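Local coordinates for protein L-lysine 6-oxidase (Marinomonas mediterranea, PDB 3WEU) that oxidises the side-chain amine of free L-lysine with a cysteine tryptophylquinone cofactor, releasing ammonium and the hydrogen peroxide that makes it antibacterial, at residues 86-91 against 139-144; 160-165 against 477-482; 255-260 against 441-446; 378-383 against 401-406. All blocks are in the same frame, centred on the assembly; numbering follows the deposited sequence.

Interaction 1: residues 86-91 against 139-144; sequences TVHLAN and LGPRSV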
loop_
_atom_site.group_PDB
_atom_site.type_symbol
_atom_site.label_atom_id
_atom_site.label_comp_id
_atom_site.label_asym_id
_atom_site.label_seq_id
_atom_site.Cartn_x
_atom_site.Cartn_y
_atom_site.Cartn_z
ATOM N N THR A 86 35.650 29.683 -0.699
ATOM C CA THR A 86 35.540 28.288 -0.499
ATOM C C THR A 86 34.245 28.040 0.222
ATOM O O THR A 86 33.994 28.571 1.300
ATOM C CB THR A 86 36.748 27.768 0.315
ATOM O OG1 THR A 86 37.919 27.971 -0.484
ATOM C CG2 THR A 86 36.612 26.377 0.585
ATOM N N VAL A 87 33.382 27.280 -0.419
ATOM C CA VAL A 87 32.072 27.002 0.151
ATOM C C VAL A 87 31.902 25.540 0.381
ATOM O O VAL A 87 32.097 24.679 -0.554
ATOM C CB VAL A 87 30.959 27.497 -0.797
ATOM C CG1 VAL A 87 29.599 27.167 -0.188
ATOM C CG2 VAL A 87 31.130 28.972 -1.073
ATOM N N HIS A 88 31.544 25.207 1.612
ATOM C CA HIS A 88 31.318 23.837 1.941
ATOM C C HIS A 88 29.858 23.563 2.368
ATOM O O HIS A 88 29.478 23.827 3.493
ATOM C CB HIS A 88 32.314 23.365 3.038
ATOM C CG HIS A 88 32.300 21.877 3.291
ATOM N ND1 HIS A 88 33.160 21.266 4.201
ATOM C CD2 HIS A 88 31.526 20.890 2.796
ATOM C CE1 HIS A 88 32.918 19.971 4.227
ATOM N NE2 HIS A 88 31.969 19.703 3.350
ATOM N N LEU A 89 29.068 23.026 1.456
ATOM C CA LEU A 89 27.659 22.748 1.691
ATOM C C LEU A 89 27.512 21.261 1.985
ATOM O O LEU A 89 28.274 20.448 1.440
ATOM C CB LEU A 89 26.868 23.061 0.414
ATOM C CG LEU A 89 26.926 24.492 -0.131
ATOM C CD1 LEU A 89 25.939 24.664 -1.315
ATOM C CD2 LEU A 89 26.708 25.539 0.927
ATOM N N ALA A 90 26.553 20.884 2.814
ATOM C CA ALA A 90 26.221 19.478 3.079
ATOM C C ALA A 90 24.762 19.331 3.479
ATOM O O ALA A 90 24.078 20.319 3.811
ATOM C CB ALA A 90 27.105 18.882 4.195
ATOM N N ASN A 91 24.250 18.111 3.341
ATOM C CA ASN A 91 22.915 17.819 3.793
ATOM C C ASN A 91 23.031 16.728 4.779
ATOM O O ASN A 91 23.352 15.561 4.402
ATOM C CB ASN A 91 22.078 17.388 2.594
ATOM C CG ASN A 91 20.671 16.978 2.944
ATOM O OD1 ASN A 91 20.408 16.225 3.879
ATOM N ND2 ASN A 91 19.769 17.379 2.108
ATOM N N LEU A 139 30.056 16.370 -0.332
ATOM C CA LEU A 139 30.889 16.209 -1.514
ATOM C C LEU A 139 32.114 17.029 -1.343
ATOM O O LEU A 139 32.892 17.187 -2.266
ATOM C CB LEU A 139 30.122 16.632 -2.742
ATOM C CG LEU A 139 28.791 15.927 -2.984
ATOM C CD1 LEU A 139 28.202 16.386 -4.313
ATOM C CD2 LEU A 139 28.859 14.395 -2.955
ATOM N N GLY A 140 32.318 17.521 -0.121
ATOM C CA GLY A 140 33.452 18.385 0.180
ATOM C C GLY A 140 33.213 19.807 -0.275
ATOM O O GLY A 140 32.190 20.054 -0.938
ATOM N N PRO A 141 34.150 20.702 0.057
ATOM C CA PRO A 141 34.266 22.071 -0.261
ATOM C C PRO A 141 34.639 22.183 -1.719
ATOM O O PRO A 141 35.102 21.195 -2.332
ATOM C CB PRO A 141 35.351 22.583 0.674
ATOM C CG PRO A 141 36.243 21.416 0.910
ATOM C CD PRO A 141 35.284 20.267 0.920
ATOM N N ARG A 142 34.164 23.264 -2.317
ATOM C CA ARG A 142 34.646 23.666 -3.627
ATOM C C ARG A 142 35.119 25.074 -3.447
ATOM O O ARG A 142 34.625 25.789 -2.557
ATOM C CB ARG A 142 33.539 23.641 -4.697
ATOM C CG ARG A 142 32.939 22.312 -5.090
ATOM C CD ARG A 142 33.943 21.322 -5.678
ATOM N NE ARG A 142 33.367 20.022 -5.867
ATOM C CZ ARG A 142 33.209 19.106 -4.915
ATOM N NH1 ARG A 142 33.532 19.364 -3.677
ATOM N NH2 ARG A 142 32.643 17.959 -5.193
ATOM N N SER A 143 36.039 25.504 -4.316
ATOM C CA SER A 143 36.603 26.859 -4.350
ATOM C C SER A 143 36.448 27.480 -5.733
ATOM O O SER A 143 36.460 26.789 -6.776
ATOM C CB SER A 143 38.091 26.781 -4.024
ATOM O OG SER A 143 38.192 26.429 -2.647
ATOM N N VAL A 144 36.248 28.772 -5.748
ATOM C CA VAL A 144 36.178 29.506 -6.971
ATOM C C VAL A 144 36.921 30.810 -6.764
ATOM O O VAL A 144 36.939 31.366 -5.686
ATOM C CB VAL A 144 34.671 29.620 -7.314
ATOM C CG1 VAL A 144 33.966 30.692 -6.482
ATOM C CG2 VAL A 144 34.458 29.819 -8.727
HETATM O O HOH W 1 30.475 22.428 -1.137
HETATM O O HOH W 2 29.669 19.171 -0.631
#
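P141 runs alongside H88, with its N and CD over one face of the imidazole. P141 CD sits 4.0 Å from the centroid of the H88 ring and only 5° off its normal, a clean CH-pi contact. Two residues before H88 and two after P141, the hydroxyls T86 OG1 and S143 OG share a 2.7 Å hydrogen bond. Between these two points runs an antiparallel ladder in the curled mixed sheet of the N-terminal part: V87 N gives a hydrogen bond to R142 O (2.9 Å), and R142 N returns one to V87 O (3.1 Å). Beyond P141 the strands part, and two waters fill in. One accepts from L89 N and lies in hydrogen-bonding range of V87 O and G140 O; the other accepts from L139 N and lies in range of L89 O and G140 O. R142 turns its guanidinium back on its own chain, NH1 (2.7 Å) and NH2 (3.0 Å) both meeting L139 O in the guanidinium plane. The NH2 bond is the more bent of the two, and that nitrogen is shared with S154 O and N157 OD1. Further out, D138 OD1 accepts from H88 NE2 and from G140 N.

Interaction 2: residues 160-165 against 477-482; sequences ETYLHP and YFDVNG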
loop_
_atom_site.group_PDB
_atom_site.type_symbol
_atom_site.label_atom_id
_atom_site.label_comp_id
_atom_site.label_asym_id
_atom_site.label_seq_id
_atom_site.Cartn_x
_atom_site.Cartn_y
_atom_site.Cartn_z
ATOM N N GLU A 160 40.581 15.256 -4.146
ATOM C CA GLU A 160 41.297 14.085 -3.594
ATOM C C GLU A 160 41.636 14.285 -2.104
ATOM O O GLU A 160 41.694 13.348 -1.353
ATOM C CB GLU A 160 42.592 13.831 -4.401
ATOM C CG GLU A 160 42.324 13.285 -5.773
ATOM C CD GLU A 160 43.612 12.942 -6.516
ATOM O OE1 GLU A 160 44.635 12.645 -5.851
ATOM O OE2 GLU A 160 43.595 12.976 -7.762
ATOM N N THR A 161 41.847 15.521 -1.669
ATOM C CA THR A 161 42.101 15.785 -0.246
ATOM C C THR A 161 40.894 15.600 0.700
ATOM O O THR A 161 41.071 15.726 1.919
ATOM C CB THR A 161 42.653 17.190 -0.048
ATOM O OG1 THR A 161 41.757 18.136 -0.663
ATOM C CG2 THR A 161 44.065 17.302 -0.702
ATOM N N TYR A 162 39.699 15.393 0.129
ATOM C CA TYR A 162 38.477 15.217 0.891
ATOM C C TYR A 162 38.243 13.734 1.041
ATOM O O TYR A 162 37.703 13.044 0.169
ATOM C CB TYR A 162 37.237 15.977 0.279
ATOM C CG TYR A 162 36.213 16.228 1.400
ATOM C CD1 TYR A 162 35.101 15.430 1.550
ATOM C CD2 TYR A 162 36.399 17.217 2.301
ATOM C CE1 TYR A 162 34.203 15.616 2.612
ATOM C CE2 TYR A 162 35.539 17.409 3.354
ATOM C CZ TYR A 162 34.435 16.626 3.517
ATOM O OH TYR A 162 33.593 16.862 4.576
ATOM N N LEU A 163 38.619 13.230 2.200
ATOM C CA LEU A 163 38.765 11.814 2.350
ATOM C C LEU A 163 37.443 11.098 2.558
ATOM O O LEU A 163 37.349 9.887 2.286
ATOM C CB LEU A 163 39.722 11.524 3.518
ATOM C CG LEU A 163 41.125 12.060 3.362
ATOM C CD1 LEU A 163 42.025 11.638 4.564
ATOM C CD2 LEU A 163 41.676 11.574 2.031
ATOM N N HIS A 164 36.417 11.803 3.029
ATOM C CA HIS A 164 35.176 11.101 3.371
ATOM C C HIS A 164 33.921 11.704 2.754
ATOM O O HIS A 164 33.039 12.156 3.475
ATOM C CB HIS A 164 34.965 11.045 4.862
ATOM C CG HIS A 164 35.949 10.189 5.544
ATOM N ND1 HIS A 164 37.033 10.714 6.199
ATOM C CD2 HIS A 164 36.051 8.845 5.630
ATOM C CE1 HIS A 164 37.754 9.723 6.687
ATOM N NE2 HIS A 164 37.190 8.581 6.343
ATOM N N PRO A 165 33.833 11.640 1.446
ATOM C CA PRO A 165 32.628 12.111 0.814
ATOM C C PRO A 165 31.538 11.102 1.009
ATOM O O PRO A 165 31.833 9.925 1.227
ATOM C CB PRO A 165 33.023 12.206 -0.672
ATOM C CG PRO A 165 34.144 11.172 -0.834
ATOM C CD PRO A 165 34.895 11.272 0.477
ATOM N N TYR A 477 40.348 20.276 9.067
ATOM C CA TYR A 477 39.681 19.276 9.930
ATOM C C TYR A 477 38.765 18.372 9.131
ATOM O O TYR A 477 38.842 17.134 9.161
ATOM C CB TYR A 477 38.964 19.951 11.129
ATOM C CG TYR A 477 38.141 18.931 11.847
ATOM C CD1 TYR A 477 38.677 18.149 12.866
ATOM C CD2 TYR A 477 36.833 18.685 11.466
ATOM C CE1 TYR A 477 37.920 17.137 13.448
ATOM C CE2 TYR A 477 36.073 17.703 12.052
ATOM C CZ TYR A 477 36.610 16.928 13.058
ATOM O OH TYR A 477 35.831 15.906 13.600
ATOM N N PHE A 478 37.855 18.962 8.347
ATOM C CA PHE A 478 36.904 18.161 7.639
ATOM C C PHE A 478 37.497 17.342 6.523
ATOM O O PHE A 478 36.957 16.232 6.213
ATOM C CB PHE A 478 35.722 19.035 7.122
ATOM C CG PHE A 478 34.984 19.743 8.228
ATOM C CD1 PHE A 478 34.275 19.002 9.201
ATOM C CD2 PHE A 478 34.924 21.100 8.262
ATOM C CE1 PHE A 478 33.643 19.625 10.239
ATOM C CE2 PHE A 478 34.250 21.744 9.282
ATOM C CZ PHE A 478 33.620 21.002 10.277
ATOM N N ASP A 479 38.524 17.892 5.875
ATOM C CA ASP A 479 39.273 17.179 4.823
ATOM C C ASP A 479 39.601 15.742 5.324
ATOM O O ASP A 479 39.355 14.718 4.630
ATOM C CB ASP A 479 40.555 17.978 4.470
ATOM C CG ASP A 479 40.339 18.983 3.314
ATOM O OD1 ASP A 479 39.225 19.028 2.691
ATOM O OD2 ASP A 479 41.282 19.729 3.012
ATOM N N VAL A 480 40.080 15.681 6.565
ATOM C CA VAL A 480 40.566 14.414 7.164
ATOM C C VAL A 480 39.484 13.579 7.826
ATOM O O VAL A 480 39.473 12.359 7.680
ATOM C CB VAL A 480 41.689 14.731 8.167
ATOM C CG1 VAL A 480 42.108 13.509 9.024
ATOM C CG2 VAL A 480 42.847 15.357 7.392
ATOM N N ASN A 481 38.516 14.250 8.454
ATOM C CA ASN A 481 37.526 13.579 9.312
ATOM C C ASN A 481 36.119 13.487 8.801
ATOM O O ASN A 481 35.298 12.698 9.260
ATOM C CB ASN A 481 37.534 14.374 10.611
ATOM C CG ASN A 481 38.903 14.361 11.260
ATOM O OD1 ASN A 481 39.620 15.354 11.352
ATOM N ND2 ASN A 481 39.263 13.210 11.697
ATOM N N GLY A 482 35.804 14.308 7.818
ATOM C CA GLY A 482 34.421 14.413 7.377
ATOM C C GLY A 482 33.608 15.082 8.474
ATOM O O GLY A 482 34.157 15.687 9.440
HETATM O O HOH W 3 39.219 19.019 0.129
HETATM O O HOH W 4 36.450 14.309 4.490
#
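Y162 lies against the last turn of helix 475-481, its CE2 3.4 Å from F478 O and its CD2 3.4 Å from D479 OD1. That carboxylate oxygen meets the tyrosine at the ring edge, with ring and carboxylate planes 76° apart. This is the buried half of the contact, and a water sits over the centre of one ring face, 3.1 Å above the plane. The same water accepts from H164 N and donates to F478 O, tying the loop to the helix end. Next to it L163 N donates a nearly straight bond to D479 O (2.9 Å, 169°), in the carbonyl plane. The outer side is looser: L163 CD1 only brushes V480 CA at 4.1 Å, and the H164 ring turns its edge to V480 O. T161 and D479 run side by side, and a second water bridges T161 OG1 and D479 OD1, while D479 OD2 forms a salt bridge with K475 one turn earlier. The contact brings a loop of the N-terminal family region against a helix of the C-terminal one. Y162 OH bonds D138 OD2 and its ring meets H88 at about 90°, so this side chain lies between helix 475-481 and strands 80-91 and 137-145.

Interaction 3: residues 255-260 against 441-446; sequences IVNIST and NCVGLP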
loop_
_atom_site.group_PDB
_atom_site.type_symbol
_atom_site.label_atom_id
_atom_site.label_comp_id
_atom_site.label_asym_id
_atom_site.label_seq_id
_atom_site.Cartn_x
_atom_site.Cartn_y
_atom_site.Cartn_z
ATOM N N ILE A 255 5.560 38.672 -0.878
ATOM C CA ILE A 255 4.778 38.582 0.351
ATOM C C ILE A 255 5.723 38.164 1.481
ATOM O O ILE A 255 6.427 37.172 1.376
ATOM C CB ILE A 255 3.636 37.567 0.197
ATOM C CG1 ILE A 255 2.772 38.012 -1.008
ATOM C CG2 ILE A 255 2.819 37.470 1.478
ATOM C CD1 ILE A 255 1.531 37.287 -1.293
ATOM N N VAL A 256 5.776 38.996 2.519
ATOM C CA VAL A 256 6.736 38.854 3.602
ATOM C C VAL A 256 6.066 38.252 4.849
ATOM O O VAL A 256 4.943 38.623 5.193
ATOM C CB VAL A 256 7.246 40.269 3.920
ATOM C CG1 VAL A 256 8.267 40.279 5.042
ATOM C CG2 VAL A 256 7.853 40.915 2.676
ATOM N N ASN A 257 6.777 37.357 5.511
ATOM C CA ASN A 257 6.349 36.763 6.766
ATOM C C ASN A 257 6.308 37.806 7.875
ATOM O O ASN A 257 7.189 38.647 8.001
ATOM C CB ASN A 257 7.269 35.589 7.131
ATOM C CG ASN A 257 7.170 34.445 6.113
ATOM O OD1 ASN A 257 6.256 33.643 6.191
ATOM N ND2 ASN A 257 8.063 34.415 5.124
ATOM N N ILE A 258 5.242 37.752 8.676
ATOM C CA ILE A 258 5.117 38.611 9.809
ATOM C C ILE A 258 6.362 38.618 10.696
ATOM O O ILE A 258 6.857 39.700 11.055
ATOM C CB ILE A 258 3.849 38.311 10.607
ATOM C CG1 ILE A 258 2.599 38.778 9.829
ATOM C CG2 ILE A 258 3.902 39.044 11.983
ATOM C CD1 ILE A 258 1.287 38.124 10.308
ATOM N N SER A 259 6.865 37.434 11.022
ATOM C CA SER A 259 8.177 37.300 11.679
ATOM C C SER A 259 9.090 36.509 10.720
ATOM O O SER A 259 8.856 35.323 10.406
ATOM C CB SER A 259 8.079 36.637 13.061
ATOM O OG SER A 259 7.110 37.293 13.904
ATOM N N THR A 260 10.062 37.218 10.187
ATOM C CA THR A 260 11.063 36.669 9.271
ATOM C C THR A 260 12.247 36.115 10.042
ATOM O O THR A 260 12.462 36.416 11.241
ATOM C CB THR A 260 11.624 37.700 8.277
ATOM O OG1 THR A 260 12.527 38.589 8.959
ATOM C CG2 THR A 260 10.518 38.558 7.664
ATOM N N ASN A 441 13.864 37.184 3.843
ATOM C CA ASN A 441 12.971 36.437 2.936
ATOM C C ASN A 441 12.700 34.991 3.313
ATOM O O ASN A 441 12.136 34.256 2.520
ATOM C CB ASN A 441 13.518 36.586 1.535
ATOM C CG ASN A 441 13.414 38.023 1.066
ATOM O OD1 ASN A 441 12.353 38.613 1.185
ATOM N ND2 ASN A 441 14.484 38.577 0.556
ATOM N N CYS A 442 13.149 34.584 4.512
ATOM C CA CYS A 442 12.872 33.256 5.061
ATOM C C CYS A 442 11.940 33.346 6.263
ATOM O O CYS A 442 11.819 34.393 6.936
ATOM C CB CYS A 442 14.145 32.638 5.569
ATOM S SG CYS A 442 15.425 32.328 4.278
ATOM N N VAL A 443 11.238 32.265 6.475
ATOM C CA VAL A 443 10.286 32.146 7.562
ATOM C C VAL A 443 11.021 32.225 8.924
ATOM O O VAL A 443 12.014 31.548 9.154
ATOM C CB VAL A 443 9.500 30.792 7.447
ATOM C CG1 VAL A 443 8.794 30.462 8.784
ATOM C CG2 VAL A 443 8.466 30.897 6.324
ATOM N N GLY A 444 10.526 33.065 9.813
ATOM C CA GLY A 444 10.969 33.095 11.204
ATOM C C GLY A 444 10.083 32.314 12.171
ATOM O O GLY A 444 10.560 31.482 12.929
ATOM N N LEU A 445 8.776 32.520 12.098
ATOM C CA LEU A 445 7.858 31.830 12.981
ATOM C C LEU A 445 6.579 31.549 12.204
ATOM O O LEU A 445 6.263 32.311 11.279
ATOM C CB LEU A 445 7.473 32.715 14.149
ATOM C CG LEU A 445 8.562 33.113 15.123
ATOM C CD1 LEU A 445 8.068 34.192 16.031
ATOM C CD2 LEU A 445 8.900 31.832 15.884
ATOM N N PRO A 446 5.878 30.445 12.513
ATOM C CA PRO A 446 6.235 29.399 13.429
ATOM C C PRO A 446 7.309 28.515 12.822
ATOM O O PRO A 446 7.692 28.702 11.673
ATOM C CB PRO A 446 4.944 28.579 13.599
ATOM C CG PRO A 446 4.161 28.833 12.339
ATOM C CD PRO A 446 4.567 30.204 11.860
HETATM O O HOH W 5 9.551 37.784 1.768
HETATM O O HOH W 6 5.191 32.490 8.494
HETATM O O HOH W 7 5.169 34.932 11.460
#
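S259 O takes two backbone donors from the other loop, G444 N at 2.9 Å and L445 N at 3.3 Å. Both reach it from the same face of the carbonyl plane, L445 N the more steeply, 41° out of it. Two waters add bridges through L445 O: it accepts one proton from a water that also accepts from S259 N, and another from a water that donates to N257 OD1 (2.8 Å). Neither segment is regular helix or strand; the two loops meet in a single backbone bridge between T260 and V443, with T260 CA 3.3 Å from C442 O. T260 is the N-cap of helix 261-272, its side chain capping a backbone N of the first turn, and the bridge lies right at the helix start. G444 CA comes within 3.5 Å of T260 C, the glycine lying tight against the S259 and T260 carbonyls. The cofactor lies close by: P446 follows a cis peptide bond, and P446 O accepts a hydrogen bond from NE1 of the tryptophylquinone at position 581. Packing fills in around the bonds. N257 and V443 cross obliquely, V443 CG2 touching N257 OD1 at 3.5 Å, while the N257 amide nitrogen bonds Q584 OE1. On the other flank L445 CD1 rests on S259 CB at 3.8 Å. Beyond that pair, the S259 hydroxyl is bonded to Q409 OE1, and R305 and Q409 both donate to I258 O.

Interaction 4: residues 378-383 against 401-406; sequences PMNSGS and KFLALD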
loop_
_atom_site.group_PDB
_atom_site.type_symbol
_atom_site.label_atom_id
_atom_site.label_comp_id
_atom_site.label_asym_id
_atom_site.label_seq_id
_atom_site.Cartn_x
_atom_site.Cartn_y
_atom_site.Cartn_z
ATOM N N PRO A 378 -0.620 37.409 16.028
ATOM C CA PRO A 378 -1.124 37.198 14.680
ATOM C C PRO A 378 -1.931 35.869 14.701
ATOM O O PRO A 378 -1.613 34.961 15.490
ATOM C CB PRO A 378 0.144 37.075 13.845
ATOM C CG PRO A 378 1.230 36.852 14.799
ATOM C CD PRO A 378 0.802 37.170 16.158
ATOM N N MET A 379 -2.951 35.788 13.872
ATOM C CA MET A 379 -3.774 34.573 13.810
ATOM C C MET A 379 -3.198 33.533 12.832
ATOM O O MET A 379 -3.334 33.660 11.588
ATOM C CB MET A 379 -5.189 34.909 13.469
ATOM C CG MET A 379 -6.134 33.692 13.516
ATOM S SD MET A 379 -6.097 32.799 15.098
ATOM C CE MET A 379 -5.695 31.159 14.419
ATOM N N ASN A 380 -2.602 32.488 13.415
ATOM C CA ASN A 380 -1.781 31.501 12.716
ATOM C C ASN A 380 -1.429 30.444 13.757
ATOM O O ASN A 380 -1.526 30.668 15.003
ATOM C CB ASN A 380 -0.513 32.140 12.185
ATOM C CG ASN A 380 0.164 31.367 11.055
ATOM O OD1 ASN A 380 -0.126 31.595 9.870
ATOM N ND2 ASN A 380 1.175 30.507 11.417
ATOM N N SER A 381 -1.083 29.261 13.264
ATOM C CA SER A 381 -0.515 28.239 14.141
ATOM C C SER A 381 0.753 28.704 14.803
ATOM O O SER A 381 1.522 29.525 14.238
ATOM C CB SER A 381 -0.181 27.015 13.354
ATOM O OG SER A 381 0.240 26.000 14.216
ATOM N N GLY A 382 0.957 28.187 16.015
ATOM C CA GLY A 382 2.217 28.280 16.668
ATOM C C GLY A 382 3.125 27.102 16.349
ATOM O O GLY A 382 2.861 26.368 15.400
ATOM N N SER A 383 4.225 26.992 17.090
ATOM C CA SER A 383 5.267 26.040 16.786
ATOM C C SER A 383 4.952 24.607 17.273
ATOM O O SER A 383 5.728 23.726 17.026
ATOM C CB SER A 383 6.642 26.558 17.198
ATOM O OG SER A 383 7.091 27.657 16.390
ATOM N N LYS A 401 0.292 26.346 20.645
ATOM C CA LYS A 401 -0.802 26.126 19.670
ATOM C C LYS A 401 -0.898 27.248 18.646
ATOM O O LYS A 401 -1.100 26.982 17.414
ATOM C CB LYS A 401 -2.099 26.041 20.386
ATOM C CG LYS A 401 -2.292 24.782 21.196
ATOM C CD LYS A 401 -3.705 24.731 21.768
ATOM C CE LYS A 401 -3.931 23.349 22.406
ATOM N NZ LYS A 401 -5.365 23.225 22.788
ATOM N N PHE A 402 -0.802 28.497 19.140
ATOM C CA PHE A 402 -1.040 29.712 18.318
ATOM C C PHE A 402 0.086 30.702 18.356
ATOM O O PHE A 402 0.905 30.730 19.297
ATOM C CB PHE A 402 -2.363 30.407 18.743
ATOM C CG PHE A 402 -3.559 29.463 18.727
ATOM C CD1 PHE A 402 -4.097 29.038 17.503
ATOM C CD2 PHE A 402 -4.149 29.037 19.894
ATOM C CE1 PHE A 402 -5.151 28.188 17.440
ATOM C CE2 PHE A 402 -5.216 28.178 19.841
ATOM C CZ PHE A 402 -5.732 27.751 18.626
ATOM N N LEU A 403 0.160 31.469 17.282
ATOM C CA LEU A 403 1.325 32.287 17.031
ATOM C C LEU A 403 1.425 33.506 17.905
ATOM O O LEU A 403 0.431 34.088 18.273
ATOM C CB LEU A 403 1.384 32.697 15.537
ATOM C CG LEU A 403 2.655 33.290 14.965
ATOM C CD1 LEU A 403 3.830 32.323 15.103
ATOM C CD2 LEU A 403 2.436 33.692 13.525
ATOM N N ALA A 404 2.658 33.919 18.204
ATOM C CA ALA A 404 2.960 35.275 18.752
ATOM C C ALA A 404 4.041 35.840 17.869
ATOM O O ALA A 404 4.776 35.107 17.146
ATOM C CB ALA A 404 3.498 35.173 20.192
ATOM N N LEU A 405 4.182 37.157 17.943
ATOM C CA LEU A 405 5.361 37.806 17.477
ATOM C C LEU A 405 6.588 37.326 18.264
ATOM O O LEU A 405 6.491 36.638 19.326
ATOM C CB LEU A 405 5.210 39.301 17.663
ATOM C CG LEU A 405 4.083 39.983 16.891
ATOM C CD1 LEU A 405 3.962 41.448 17.241
ATOM C CD2 LEU A 405 4.216 39.858 15.390
ATOM N N ASP A 406 7.771 37.688 17.790
ATOM C CA ASP A 406 8.940 37.443 18.604
ATOM C C ASP A 406 9.036 38.507 19.696
ATOM O O ASP A 406 8.341 39.493 19.653
ATOM C CB ASP A 406 10.243 37.231 17.772
ATOM C CG ASP A 406 10.814 38.465 17.137
ATOM O OD1 ASP A 406 10.897 39.511 17.824
ATOM O OD2 ASP A 406 11.325 38.371 15.943
#
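S381 and F402 form an antiparallel non-hydrogen-bonded pair, flanked by the bonds from G382 N to K401 O (2.8 Å) and from L403 N to N380 O (2.9 Å). It is a very short antiparallel ladder in the C-terminal domain, between strands 381-382 and 400-402, with loop residues 378-380 and 403-406 beside it. The first bond is nearly straight at the hydrogen, yet its donor stands 52° out of the K401 carbonyl plane. The backbones are tight here, G382 N lying 3.4 Å from F402 CA. Past the ladder, L403 is the main apolar piece. CG anti to the backbone N (chi1 -166°) is sent toward P378, 3.8 Å from P378 CG, and chi2 (60°) sets the methyls, CD2 touching P378 CG and N380 CB at 3.6 Å from each. The proline and leucine cross at about a right angle, whereas N380 runs alongside L403. P378, itself after a cis peptide bond, also brings CD up to the backbone of A404 and L405. On the F402 side, the bent M379 chain lays its CE 4.1 Å from F402 CD1, and N380 O lies at the edge of the phenyl ring. The neighbour of the cofactor residue takes part too, since W580 O accepts from N380 ND2. That same nitrogen gives a second bond to S381 O, 3.0 Å away, in the carbonyl plane and on a lone pair.

In the fold
Starting from the N terminus, interaction 1 closes first, pairing strand 80-91 with strand 137-145 across 47 intervening residues. Interaction 2 opens only afterwards, and its long loop, from 160-165 to 477-482, brings the N-terminal part against a helix of the C-terminal domain. Nested inside that loop, interaction 3 joins the loop before helix 261-272 to the loop after helix 433-439; nested inside it in turn, interaction 4 pairs strands 381-382 and 400-402. The four contacts fall into two touching pairs. Interactions 1 and 2 meet through Y162, whose CD2 is 3.5 Å from P141 CD. Interactions 3 and 4 meet where P446 packs on N380 and S381, close to the cofactor. The centres of 2 and 4 are about 42 Å apart.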